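Local atomic coordinates of particle-associated lyase (Acinetobacter bacteriophage AP22, PDB entry 4Y9V), a protein that binds the capsular saccharide of Acinetobacter baumannii as a trimeric phage tailspike and, as a lyase, probably cleaves the capsule polysaccharide. Residues A[242-247]-A[266-271]; A[271-276]-A[296-301]; A[330-335]-A[352-357]. All coordinates share one frame; numbering follows the deposited sequence. Where two conformers were deposited one is given.

Interaction 1 of 3, residues A[242-247]-A[266-271]; sequences FENKGG and SAKNNA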
loop_
_atom_site.group_PDB
_atom_site.type_symbol
_atom_site.label_atom_id
_atom_site.label_comp_id
_atom_site.label_asym_id
_atom_site.label_seq_id
_atom_site.Cartn_x
_atom_site.Cartn_y
_atom_site.Cartn_z
ATOM N N PHE A 242 16.363 16.258 -13.152
ATOM C CA PHE A 242 15.971 17.582 -13.599
ATOM C C PHE A 242 15.868 18.535 -12.438
ATOM O O PHE A 242 15.320 18.189 -11.391
ATOM C CB PHE A 242 14.574 17.492 -14.282
ATOM C CG PHE A 242 14.080 18.860 -14.732
ATOM C CD1 PHE A 242 14.558 19.389 -15.910
ATOM C CD2 PHE A 242 13.225 19.605 -13.947
ATOM C CE1 PHE A 242 14.168 20.657 -16.304
ATOM C CE2 PHE A 242 12.845 20.884 -14.331
ATOM C CZ PHE A 242 13.319 21.392 -15.522
ATOM N N GLU A 243 16.356 19.759 -12.642
ATOM C CA GLU A 243 16.258 20.802 -11.664
ATOM C C GLU A 243 16.058 22.141 -12.371
ATOM O O GLU A 243 16.798 22.449 -13.311
ATOM C CB GLU A 243 17.594 20.875 -10.858
ATOM C CG GLU A 243 17.700 22.074 -9.916
ATOM C CD GLU A 243 18.893 22.011 -8.958
ATOM O OE1 GLU A 243 19.508 20.922 -8.832
ATOM O OE2 GLU A 243 19.183 23.060 -8.378
ATOM N N ASN A 244 15.117 22.956 -11.893
ATOM C CA ASN A 244 14.976 24.324 -12.385
ATOM C C ASN A 244 14.979 25.291 -11.239
ATOM O O ASN A 244 14.541 24.983 -10.128
ATOM C CB ASN A 244 13.690 24.516 -13.225
ATOM C CG ASN A 244 12.451 24.519 -12.358
ATOM O OD1 ASN A 244 12.058 23.459 -11.836
ATOM N ND2 ASN A 244 11.865 25.675 -12.110
ATOM N N LYS A 245 15.388 26.517 -11.545
ATOM C CA LYS A 245 15.143 27.726 -10.768
ATOM C C LYS A 245 14.346 28.667 -11.648
ATOM O O LYS A 245 14.760 28.895 -12.785
ATOM C CB LYS A 245 16.489 28.370 -10.372
ATOM C CG LYS A 245 16.358 29.770 -9.798
ATOM C CD LYS A 245 17.640 30.317 -9.306
ATOM C CE LYS A 245 17.440 31.661 -8.569
ATOM N NZ LYS A 245 18.804 32.069 -8.111
ATOM N N GLY A 246 13.260 29.218 -11.174
ATOM C CA GLY A 246 12.527 30.201 -11.921
ATOM C C GLY A 246 11.512 29.601 -12.870
ATOM O O GLY A 246 11.175 28.411 -12.835
ATOM N N GLY A 247 10.996 30.485 -13.735
ATOM C CA GLY A 247 9.881 30.190 -14.601
ATOM C C GLY A 247 8.575 30.725 -14.027
ATOM O O GLY A 247 8.310 30.559 -12.845
ATOM N N SER A 266 14.403 18.228 -8.718
ATOM C CA SER A 266 14.248 19.498 -8.035
ATOM C C SER A 266 13.416 20.458 -8.921
ATOM O O SER A 266 13.801 21.607 -9.144
ATOM C CB SER A 266 15.628 20.101 -7.625
ATOM O OG SER A 266 16.378 19.181 -6.836
ATOM N N ALA A 267 12.259 20.000 -9.422
ATOM C CA ALA A 267 11.353 20.863 -10.151
ATOM C C ALA A 267 10.569 21.715 -9.158
ATOM O O ALA A 267 10.098 21.207 -8.123
ATOM C CB ALA A 267 10.392 20.040 -10.999
ATOM N N LYS A 268 10.408 22.994 -9.464
ATOM C CA LYS A 268 9.834 23.944 -8.512
ATOM C C LYS A 268 9.207 25.119 -9.253
ATOM O O LYS A 268 9.452 25.350 -10.442
ATOM C CB LYS A 268 10.857 24.430 -7.520
ATOM C CG LYS A 268 12.002 25.167 -8.167
ATOM C CD LYS A 268 13.065 25.597 -7.176
ATOM C CE LYS A 268 13.911 24.579 -6.627
ATOM N NZ LYS A 268 14.842 23.903 -7.550
ATOM N N ASN A 269 8.414 25.897 -8.521
ATOM C CA ASN A 269 7.988 27.212 -8.942
ATOM C C ASN A 269 8.003 28.124 -7.715
ATOM O O ASN A 269 7.564 27.720 -6.658
ATOM C CB ASN A 269 6.565 27.194 -9.542
ATOM C CG ASN A 269 6.137 28.565 -9.989
ATOM O OD1 ASN A 269 5.548 29.336 -9.214
ATOM N ND2 ASN A 269 6.401 28.898 -11.251
ATOM N N ASN A 270 8.502 29.359 -7.907
ATOM C CA ASN A 270 8.581 30.304 -6.815
ATOM C C ASN A 270 8.127 31.689 -7.231
ATOM O O ASN A 270 8.472 32.677 -6.573
ATOM C CB ASN A 270 10.013 30.368 -6.239
ATOM C CG ASN A 270 10.483 29.034 -5.719
ATOM O OD1 ASN A 270 10.262 28.765 -4.502
ATOM N ND2 ASN A 270 11.034 28.245 -6.515
ATOM N N ALA A 271 7.336 31.774 -8.294
ATOM C CA ALA A 271 6.929 33.043 -8.858
ATOM C C ALA A 271 5.738 33.596 -8.082
ATOM O O ALA A 271 5.044 32.885 -7.382
ATOM C CB ALA A 271 6.571 32.840 -10.325
HETATM O O HOH W 1 17.523 25.199 -8.652
HETATM O O HOH W 2 18.991 20.661 -5.552
HETATM O O HOH W 3 8.551 27.323 -12.315
HETATM O O HOH W 4 12.787 29.128 -8.322
HETATM O O HOH W 5 11.450 28.379 -9.247
HETATM O O HOH W 6 9.575 30.344 -10.358
#
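N244 and K268 grip each other through both side chains and both backbones. The carboxamide of N244 faces the main chain of K268 with two complementary groups: OD1 accepts from K268 N at 2.9 Å, while ND2 donates to K268 O at 3.0 Å, with that oxygen lying in the amide plane. An asparagine suits the place because one flat group can satisfy both the N-H and the C=O of a residue on the next turn. A chi1 of 73° puts CG between its own backbone N and carbonyl carbon, and the carboxamide beyond it reaches K268. K268 answers in kind. Its chain folds back at chi3 and chi4, and NZ donates to N244 O at 2.8 Å and to S266 O at 3.0 Å, so one ammonium ties together carbonyls from both segments. A water joins NZ to E243 OE2; the other carboxylate oxygen of E243 is held by the hydroxyl of Y241.

Before this pair the backbones meet directly: S266 N donates almost straight to F242 O (2.8 Å), and N244 N makes a weak bond to S266 O. Beside these bonds A267 CB lies at the ring edge of F242, 4.1 Å from CD2, a small methyl beside a large aromatic in the interior. Past the strand end, G246 and G247 take positive phi angles (87° and 99°), at which a CB would be jammed against the preceding carbonyl oxygen.

The segments run 3° from parallel, as successive turns of a pectin-lyase-like beta-helix. Strand 215-220 flanks 242-247 through backbone bonds, strand 293-297 pairs with 268-269, and L252 of strand 250-255 packs on F242 and A267.

Interaction 2 of 3, residues A[271-276]-A[296-301]; sequences APANTL and NSTRHA. With 49S (2-acetamido-2-deoxy-beta-D-mannopyranuronic acid), chain B; SO4 (sulfate ion), chain K.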
loop_
_atom_site.group_PDB
_atom_site.type_symbol
_atom_site.label_atom_id
_atom_site.label_comp_id
_atom_site.label_asym_id
_atom_site.label_seq_id
_atom_site.Cartn_x
_atom_site.Cartn_y
_atom_site.Cartn_z
ATOM N N ALA A 271 7.336 31.774 -8.294
ATOM C CA ALA A 271 6.929 33.043 -8.858
ATOM C C ALA A 271 5.738 33.596 -8.082
ATOM O O ALA A 271 5.044 32.885 -7.382
ATOM C CB ALA A 271 6.571 32.840 -10.325
ATOM N N PRO A 272 5.452 34.902 -8.274
ATOM C CA PRO A 272 4.213 35.459 -7.750
ATOM C C PRO A 272 3.040 34.659 -8.235
ATOM O O PRO A 272 3.010 34.142 -9.367
ATOM C CB PRO A 272 4.216 36.889 -8.297
ATOM C CG PRO A 272 5.689 37.223 -8.457
ATOM C CD PRO A 272 6.286 35.918 -8.943
ATOM N N ALA A 273 2.003 34.572 -7.410
ATOM C CA ALA A 273 0.835 33.771 -7.765
ATOM C C ALA A 273 0.185 34.211 -9.050
ATOM O O ALA A 273 -0.049 35.405 -9.309
ATOM C CB ALA A 273 -0.130 33.822 -6.568
ATOM N N ASN A 274 -0.161 33.224 -9.864
ATOM C CA ASN A 274 -0.861 33.374 -11.103
ATOM C C ASN A 274 -1.863 32.208 -11.225
ATOM O O ASN A 274 -2.238 31.599 -10.230
ATOM C CB ASN A 274 0.122 33.565 -12.279
ATOM C CG ASN A 274 1.082 32.408 -12.471
ATOM O OD1 ASN A 274 0.670 31.236 -12.585
ATOM N ND2 ASN A 274 2.360 32.695 -12.532
ATOM N N THR A 275 -2.310 31.856 -12.432
ATOM C CA THR A 275 -3.269 30.799 -12.618
ATOM C C THR A 275 -2.672 29.398 -12.495
ATOM O O THR A 275 -3.436 28.412 -12.385
ATOM C CB THR A 275 -4.010 30.961 -13.985
ATOM O OG1 THR A 275 -3.030 31.090 -15.059
ATOM C CG2 THR A 275 -4.928 32.154 -13.982
ATOM N N LEU A 276 -1.357 29.266 -12.541
ATOM C CA LEU A 276 -0.700 27.975 -12.437
ATOM C C LEU A 276 0.156 27.980 -11.158
ATOM O O LEU A 276 -0.355 27.814 -10.067
ATOM C CB LEU A 276 0.045 27.573 -13.712
ATOM C CG LEU A 276 -0.830 27.099 -14.914
ATOM C CD1 LEU A 276 -1.573 28.237 -15.575
ATOM C CD2 LEU A 276 0.034 26.340 -15.920
ATOM N N ASN A 296 8.229 21.604 -4.099
ATOM C CA ASN A 296 7.716 22.800 -3.444
ATOM C C ASN A 296 7.363 23.833 -4.508
ATOM O O ASN A 296 8.056 23.975 -5.527
ATOM C CB ASN A 296 8.767 23.378 -2.504
ATOM C CG ASN A 296 9.029 22.470 -1.340
ATOM O OD1 ASN A 296 8.106 21.893 -0.777
ATOM N ND2 ASN A 296 10.264 22.380 -0.914
ATOM N N SER A 297 6.286 24.575 -4.269
ATOM C CA SER A 297 5.830 25.556 -5.241
ATOM C C SER A 297 5.071 26.675 -4.569
ATOM O O SER A 297 4.485 26.506 -3.495
ATOM C CB SER A 297 4.912 24.825 -6.236
ATOM O OG SER A 297 4.401 25.731 -7.194
ATOM N N THR A 298 4.943 27.822 -5.265
ATOM C CA THR A 298 4.017 28.848 -4.825
ATOM C C THR A 298 2.598 28.289 -4.679
ATOM O O THR A 298 1.905 28.628 -3.725
ATOM C CB THR A 298 4.020 30.041 -5.802
ATOM O OG1 THR A 298 5.355 30.560 -5.799
ATOM C CG2 THR A 298 3.022 31.107 -5.416
ATOM N N ARG A 299 2.168 27.496 -5.671
ATOM C CA ARG A 299 0.873 26.821 -5.636
ATOM C C ARG A 299 1.140 25.305 -5.657
ATOM O O ARG A 299 1.984 24.834 -4.916
ATOM C CB ARG A 299 -0.118 27.368 -6.671
ATOM C CG ARG A 299 -0.356 28.858 -6.506
ATOM C CD ARG A 299 -1.453 29.416 -7.389
ATOM N NE ARG A 299 -2.747 28.848 -7.051
ATOM C CZ ARG A 299 -3.449 27.992 -7.749
ATOM N NH1 ARG A 299 -3.052 27.528 -8.918
ATOM N NH2 ARG A 299 -4.621 27.552 -7.256
ATOM N N HIS A 300 0.394 24.534 -6.435
ATOM C CA HIS A 300 0.519 23.080 -6.336
ATOM C C HIS A 300 1.965 22.649 -6.643
ATOM O O HIS A 300 2.579 23.083 -7.614
ATOM C CB HIS A 300 -0.431 22.374 -7.281
ATOM C CG HIS A 300 -1.855 22.775 -7.148
ATOM N ND1 HIS A 300 -2.563 22.731 -5.986
ATOM C CD2 HIS A 300 -2.753 23.169 -8.092
ATOM C CE1 HIS A 300 -3.820 23.106 -6.170
ATOM N NE2 HIS A 300 -3.960 23.389 -7.440
ATOM N N ALA A 301 2.463 21.732 -5.814
ATOM C CA ALA A 301 3.785 21.156 -6.022
ATOM C C ALA A 301 3.792 20.155 -7.176
ATOM O O ALA A 301 4.654 20.215 -8.034
ATOM C CB ALA A 301 4.285 20.564 -4.725
HETATM C C8 49S B . -6.557 21.494 -15.859
HETATM C C7 49S B . -5.364 22.360 -15.513
HETATM O O7 49S B . -4.299 21.852 -15.099
HETATM N N2 49S B . -5.522 23.682 -15.678
HETATM C C2 49S B . -4.507 24.657 -15.332
HETATM C C3 49S B . -3.820 25.249 -16.566
HETATM O O3 49S B . -3.197 24.227 -17.343
HETATM C C1 49S B . -5.139 25.786 -14.541
HETATM O O1 49S B . -5.834 25.323 -13.419
HETATM O O5 49S B . -6.116 26.440 -15.352
HETATM C C5 49S B . -5.492 27.120 -16.456
HETATM C C6 49S B . -6.563 27.891 -17.200
HETATM O O6A 49S B . -7.663 27.326 -17.426
HETATM O O6B 49S B . -6.265 29.055 -17.567
HETATM C C4 49S B . -4.788 26.113 -17.368
HETATM O O4 49S B . -4.129 26.961 -18.316
HETATM S S SO4 K . -6.002 25.222 -9.747
HETATM O O1 SO4 K . -6.913 24.880 -10.827
HETATM O O2 SO4 K . -6.251 24.335 -8.596
HETATM O O3 SO4 K . -6.290 26.619 -9.379
HETATM O O4 SO4 K . -4.566 25.112 -10.096
#
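R299 reaches across to the main-chain oxygen of L276, while T298 secures the start of the same loop. R299 NH1 donates to L276 O over 2.9 Å at an N-H...O angle of 162°. The bond lies close to the guanidinium plane and falls on a lone pair of the carbonyl. A bend at chi3 (64°) turns NE off the line of the extended CB-CG-CD part, whose CD lies 3.7 Å from N274 O. Arginine suits the place because its long chain carries an N-H donor as far as L276 O. NH1 also donates to O4 of a sulfate at 3.1 Å, and NH2 donates to sulfate O3. H300 NE2 meets sulfate O2 nearly straight, at the ring edge and 2.7 Å away. The ion probably comes from the crystallisation liquor, and Y278 and R166 bind it too.

The L276 side chain meets the glycan. CD1 packs 3.9 Å from C3 of the N-acetylmannosaminuronic acid, offering an apolar patch in the saccharide pocket, while the backbone oxygen is left to R299. N274 OD1 accepts from L276 N at 2.8 Å, an Asx turn that helps shape the loop.

T298 uses both branches. OG1 donates to A271 O at 2.8 Å, and the methyl CG2 lies 3.3 Å from A271 O and beside A273 N, a division of labour that suits a beta-branched alcohol.

The loop 271-276 joins strand 268-269 to strand 278-283. Segment 296-301 continues from strand 293-297. L276 rests on Q281 and R299 on Y278 of strand 278-283, while S297 is backbone-bonded to H326 of strand 323-327.

Interaction 3 of 3, residues A[330-335]-A[352-357]; sequences DTSGAD and YATFGA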
loop_
_atom_site.group_PDB
_atom_site.type_symbol
_atom_site.label_atom_id
_atom_site.label_comp_id
_atom_site.label_asym_id
_atom_site.label_seq_id
_atom_site.Cartn_x
_atom_site.Cartn_y
_atom_site.Cartn_z
ATOM N N ASP A 330 -1.966 29.088 0.342
ATOM C CA ASP A 330 -2.881 28.198 1.063
ATOM C C ASP A 330 -3.716 27.277 0.187
ATOM O O ASP A 330 -4.775 26.845 0.630
ATOM C CB ASP A 330 -3.769 29.007 1.995
ATOM C CG ASP A 330 -4.385 28.188 3.122
ATOM O OD1 ASP A 330 -3.623 27.371 3.716
ATOM O OD2 ASP A 330 -5.582 28.391 3.423
ATOM N N THR A 331 -3.223 26.902 -0.959
ATOM C CA THR A 331 -3.784 25.826 -1.769
ATOM C C THR A 331 -3.148 24.495 -1.330
ATOM O O THR A 331 -2.651 24.390 -0.226
ATOM C CB THR A 331 -3.681 26.163 -3.248
ATOM O OG1 THR A 331 -4.406 25.186 -4.011
ATOM C CG2 THR A 331 -2.272 26.220 -3.776
ATOM N N SER A 332 -3.226 23.492 -2.203
ATOM C CA SER A 332 -2.717 22.162 -1.869
ATOM C C SER A 332 -1.375 21.882 -2.505
ATOM O O SER A 332 -1.092 22.219 -3.655
ATOM C CB SER A 332 -3.712 21.089 -2.292
ATOM O OG SER A 332 -3.940 21.151 -3.706
ATOM N N GLY A 333 -0.536 21.163 -1.753
ATOM C CA GLY A 333 0.700 20.647 -2.309
ATOM C C GLY A 333 0.472 19.603 -3.388
ATOM O O GLY A 333 1.008 19.678 -4.488
ATOM N N ALA A 334 -0.329 18.598 -3.027
ATOM C CA ALA A 334 -0.795 17.549 -3.942
ATOM C C ALA A 334 -2.113 17.991 -4.572
ATOM O O ALA A 334 -3.016 18.482 -3.896
ATOM C CB ALA A 334 -1.021 16.250 -3.175
ATOM N N ASP A 335 -2.225 17.778 -5.882
ATOM C CA ASP A 335 -3.411 18.173 -6.599
ATOM C C ASP A 335 -3.895 17.118 -7.565
ATOM O O ASP A 335 -3.122 16.360 -8.177
ATOM C CB ASP A 335 -3.133 19.484 -7.381
ATOM C CG ASP A 335 -4.172 19.792 -8.470
ATOM O OD1 ASP A 335 -5.235 20.339 -8.096
ATOM O OD2 ASP A 335 -3.875 19.456 -9.653
ATOM N N TYR A 352 -3.071 20.319 2.542
ATOM C CA TYR A 352 -4.331 20.337 1.802
ATOM C C TYR A 352 -4.281 19.328 0.647
ATOM O O TYR A 352 -3.272 18.710 0.351
ATOM C CB TYR A 352 -4.713 21.756 1.370
ATOM C CG TYR A 352 -6.157 22.071 1.087
ATOM C CD1 TYR A 352 -7.154 21.793 2.020
ATOM C CD2 TYR A 352 -6.542 22.745 -0.063
ATOM C CE1 TYR A 352 -8.488 22.150 1.812
ATOM C CE2 TYR A 352 -7.842 23.147 -0.263
ATOM C CZ TYR A 352 -8.811 22.863 0.666
ATOM O OH TYR A 352 -10.093 23.318 0.442
ATOM N N ALA A 353 -5.419 19.161 -0.024
ATOM C CA ALA A 353 -5.514 18.149 -1.082
ATOM C C ALA A 353 -6.738 18.449 -1.928
ATOM O O ALA A 353 -7.809 18.706 -1.373
ATOM C CB ALA A 353 -5.637 16.753 -0.478
ATOM N N THR A 354 -6.600 18.356 -3.244
ATOM C CA THR A 354 -7.714 18.417 -4.168
ATOM C C THR A 354 -7.938 17.036 -4.789
ATOM O O THR A 354 -6.995 16.264 -5.000
ATOM C CB THR A 354 -7.494 19.491 -5.248
ATOM O OG1 THR A 354 -6.281 19.172 -5.891
ATOM C CG2 THR A 354 -7.487 20.899 -4.676
ATOM N N PHE A 355 -9.202 16.707 -5.060
ATOM C CA PHE A 355 -9.567 15.284 -5.269
ATOM C C PHE A 355 -10.002 14.902 -6.671
ATOM O O PHE A 355 -10.366 13.753 -6.893
ATOM C CB PHE A 355 -10.630 14.854 -4.247
ATOM C CG PHE A 355 -10.395 13.548 -3.555
ATOM C CD1 PHE A 355 -11.036 13.312 -2.337
ATOM C CD2 PHE A 355 -9.603 12.524 -4.081
ATOM C CE1 PHE A 355 -10.888 12.098 -1.672
ATOM C CE2 PHE A 355 -9.446 11.336 -3.414
ATOM C CZ PHE A 355 -10.090 11.103 -2.215
ATOM N N GLY A 356 -9.966 15.841 -7.620
ATOM C CA GLY A 356 -10.209 15.496 -8.997
ATOM C C GLY A 356 -11.633 15.057 -9.296
ATOM O O GLY A 356 -12.593 15.374 -8.616
ATOM N N ALA A 357 -11.761 14.324 -10.421
ATOM C CA ALA A 357 -13.057 13.986 -10.968
ATOM C C ALA A 357 -13.770 12.856 -10.218
ATOM O O ALA A 357 -15.002 12.873 -10.112
ATOM C CB ALA A 357 -12.906 13.557 -12.423
#
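T354 and D335 supply the hydrogen bond between these two loops. T354 OG1 donates to D335 OD1 at 2.7 Å, approaching from above the carboxylate plane (42° out of it). The hydroxyl can do so because OG1 stands between the backbone N and the carbonyl carbon (chi1 57°); it also accepts from the backbone N of M336, so a threonine here uses both its donor and its acceptor character. Within 330-335, S332 OG donates to A334 O at 2.8 Å, from above that carbonyl's plane, bridging over G333.

The remaining contacts are van der Waals. S332 CB fits closely against the backbone of the other loop, 3.4 Å from A353 N, and lies 3.9 Å from Y352 CB. A small side chain is apt at so close an approach. T354 CG2 sits 3.7 Å from S332 OG, and Y352 CB is 3.7 Å from T331 O, while the aromatic ring continues on to R370 and L377.

Burial has one cost: S332 N has no partner. With OD1 taken by T354, D335 OD2 accepts from I304 N and bonds H337 ND1, and H337 NE2 reaches the bound N-acetylmannosaminuronic acid. The chemistry is therefore consistent with a second-shell role: T354 probably helps to hold the carboxylate, which in turn probably positions a histidine of the glycan pocket.

How the interactions relate
The three contacts follow one another along the beta-helix. The centres of interactions 1 and 2 are about 10 Å apart, those of interactions 2 and 3 about 13 Å, and those of interactions 1 and 3 about 19 Å. Interactions 1 and 2 share A271, and N269 O probably accepts from T298 N at 3.0 Å. Interactions 2 and 3 are joined by two further probable bonds: H300 ND1 to S332 O and A301 N to G333 O, each 2.8 Å. Interaction 2 lines the glycan pocket through T275 and L276. Interaction 3 reaches it through D335, whose side chain lies about 6 Å from the N-acetylmannosaminuronic acid, and probably supports it. In interaction 1, the N269 side chain remains about 10 Å from the fucosamine-type sugar.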